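Local atomic coordinates of HTH marR-type domain-containing protein (Streptococcus agalactiae serotype III, PDB entry 7DVU), a protein that binds heme b and, as a member of the MarR family, probably regulates transcription by binding DNA. Residues Gly36-His41 with Glu57-Ser62. Residues are numbered along the deposited sequence; the frame is centred on the assembly and turned at random.
Sequences GHLVMH and EILHIS
Ile-58 lies over one face of the His-41 imidazole. Its CG2 lies 4.2 Å from the ring centroid and 4° off the ring normal, a CH-pi contact over the middle of the face. CD1 sits on the same side of the ring, past its rim, 3.7 Å from His-41 CE1. Ile-58 can touch at two points because its branches fork: CG2 is anti to the backbone N, while CG1, beside that N (chi1 -71°), carries CD1 toward the ND1-CE1 side. CG2 also meets the ring of His-37, but at its edge and near its plane. Leu-59 and His-37 slide past each other in opposite directions, with Leu-59 CD2 3.7 Å from His-37 CB. The other branch of Leu-59 turns to Leu-38. The two leucine side chains cross at about a right angle, with their CD1 atoms 3.9 Å apart.

The contact joins helix 34-44 to the end of helix 52-59, which with helix 63-76 forms the helix-turn-helix of the winged MarR fold. Leu-69 of helix 63-76 also packs on Leu-59, and Met-50 touches Leu-38, His-41 and Ile-58. His-37 packs on Met-1 of the second subunit.

No hydrogen bond links the two segments. The contact therefore rests on van der Waals and CH-pi packing. His-41 ND1 is buried here without a polar partner, and the methyl groups beside it may favour the neutral ring.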
loop_
_atom_site.group_PDB
_atom_site.type_symbol
_atom_site.label_atom_id
_atom_site.label_comp_id
_atom_site.label_asym_id
_atom_site.label_seq_id
_atom_site.Cartn_x
_atom_site.Cartn_y
_atom_site.Cartn_z
ATOM N N GLY A 36 5.758 -17.340 -12.043
ATOM C CA GLY A 36 6.392 -16.675 -13.168
ATOM C C GLY A 36 7.911 -16.624 -13.021
ATOM O O GLY A 36 8.608 -16.731 -14.038
ATOM N N HIS A 37 8.405 -16.445 -11.769
ATOM C CA HIS A 37 9.835 -16.355 -11.535
ATOM C C HIS A 37 10.486 -17.673 -11.932
ATOM O O HIS A 37 11.501 -17.674 -12.603
ATOM C CB HIS A 37 10.152 -15.976 -10.067
ATOM C CG HIS A 37 11.608 -15.763 -9.785
ATOM N ND1 HIS A 37 12.505 -16.803 -9.576
ATOM C CD2 HIS A 37 12.334 -14.635 -9.623
ATOM C CE1 HIS A 37 13.711 -16.319 -9.335
ATOM N NE2 HIS A 37 13.628 -14.994 -9.342
ATOM N N LEU A 38 9.883 -18.781 -11.496
ATOM C CA LEU A 38 10.383 -20.118 -11.721
ATOM C C LEU A 38 10.271 -20.473 -13.209
ATOM O O LEU A 38 11.199 -21.016 -13.787
ATOM C CB LEU A 38 9.562 -21.077 -10.850
ATOM C CG LEU A 38 10.313 -22.364 -10.503
ATOM C CD1 LEU A 38 11.688 -22.018 -9.942
ATOM C CD2 LEU A 38 9.527 -23.188 -9.501
ATOM N N VAL A 39 9.146 -20.117 -13.833
ATOM C CA VAL A 39 8.954 -20.368 -15.266
ATOM C C VAL A 39 10.048 -19.659 -16.064
ATOM O O VAL A 39 10.677 -20.266 -16.927
ATOM C CB VAL A 39 7.549 -19.923 -15.722
ATOM C CG1 VAL A 39 7.505 -19.679 -17.229
ATOM C CG2 VAL A 39 6.489 -20.946 -15.343
ATOM N N MET A 40 10.331 -18.394 -15.717
ATOM C CA MET A 40 11.312 -17.572 -16.424
ATOM C C MET A 40 12.727 -18.052 -16.138
ATOM O O MET A 40 13.572 -18.045 -17.023
ATOM C CB MET A 40 11.207 -16.110 -15.986
ATOM C CG MET A 40 9.899 -15.498 -16.418
ATOM S SD MET A 40 9.516 -15.903 -18.163
ATOM C CE MET A 40 10.782 -14.953 -19.011
ATOM N N HIS A 41 12.967 -18.507 -14.914
ATOM C CA HIS A 41 14.266 -19.080 -14.614
ATOM C C HIS A 41 14.473 -20.319 -15.471
ATOM O O HIS A 41 15.476 -20.410 -16.165
ATOM C CB HIS A 41 14.416 -19.370 -13.108
ATOM C CG HIS A 41 15.847 -19.394 -12.701
ATOM N ND1 HIS A 41 16.551 -20.580 -12.515
ATOM C CD2 HIS A 41 16.724 -18.389 -12.504
ATOM C CE1 HIS A 41 17.793 -20.305 -12.186
ATOM N NE2 HIS A 41 17.915 -18.967 -12.158
ATOM N N GLU A 57 16.094 -22.702 -2.948
ATOM C CA GLU A 57 17.195 -21.757 -2.815
ATOM C C GLU A 57 16.997 -20.570 -3.757
ATOM O O GLU A 57 17.268 -19.446 -3.360
ATOM C CB GLU A 57 18.533 -22.485 -2.967
ATOM C CG GLU A 57 18.882 -23.294 -1.724
ATOM C CD GLU A 57 19.821 -24.456 -2.003
ATOM O OE1 GLU A 57 20.788 -24.231 -2.752
ATOM O OE2 GLU A 57 19.572 -25.592 -1.493
ATOM N N ILE A 58 16.498 -20.810 -4.993
ATOM C CA ILE A 58 16.439 -19.755 -5.997
ATOM C C ILE A 58 15.324 -18.771 -5.667
ATOM O O ILE A 58 15.446 -17.566 -5.917
ATOM C CB ILE A 58 16.272 -20.314 -7.431
ATOM C CG1 ILE A 58 17.546 -21.003 -7.936
ATOM C CG2 ILE A 58 15.805 -19.212 -8.379
ATOM C CD1 ILE A 58 17.285 -22.104 -8.953
ATOM N N LEU A 59 14.244 -19.284 -5.079
ATOM C CA LEU A 59 13.142 -18.405 -4.714
ATOM C C LEU A 59 13.207 -17.931 -3.258
ATOM O O LEU A 59 12.439 -17.052 -2.902
ATOM C CB LEU A 59 11.834 -19.132 -5.008
ATOM C CG LEU A 59 11.590 -19.412 -6.502
ATOM C CD1 LEU A 59 10.449 -20.391 -6.654
ATOM C CD2 LEU A 59 11.283 -18.134 -7.263
ATOM N N HIS A 60 14.104 -18.510 -2.448
ATOM C CA HIS A 60 14.228 -18.203 -1.034
ATOM C C HIS A 60 12.899 -18.484 -0.346
ATOM O O HIS A 60 12.337 -17.608 0.306
ATOM C CB HIS A 60 14.660 -16.744 -0.805
ATOM C CG HIS A 60 15.916 -16.360 -1.509
ATOM N ND1 HIS A 60 15.891 -15.565 -2.631
ATOM C CD2 HIS A 60 17.210 -16.669 -1.276
ATOM C CE1 HIS A 60 17.128 -15.383 -3.058
ATOM N NE2 HIS A 60 17.949 -16.051 -2.241
ATOM N N ILE A 61 12.397 -19.708 -0.534
ATOM C CA ILE A 61 11.187 -20.124 0.148
ATOM C C ILE A 61 11.488 -21.400 0.923
ATOM O O ILE A 61 12.577 -21.947 0.785
ATOM C CB ILE A 61 10.039 -20.286 -0.862
ATOM C CG1 ILE A 61 10.417 -21.243 -2.008
ATOM C CG2 ILE A 61 9.589 -18.916 -1.357
ATOM C CD1 ILE A 61 9.277 -21.526 -2.952
ATOM N N SER A 62 10.513 -21.824 1.739
ATOM C CA SER A 62 10.640 -23.000 2.577
ATOM C C SER A 62 10.245 -24.224 1.770
ATOM O O SER A 62 9.723 -24.093 0.666
ATOM C CB SER A 62 9.751 -22.892 3.780
ATOM O OG SER A 62 8.397 -23.133 3.405
#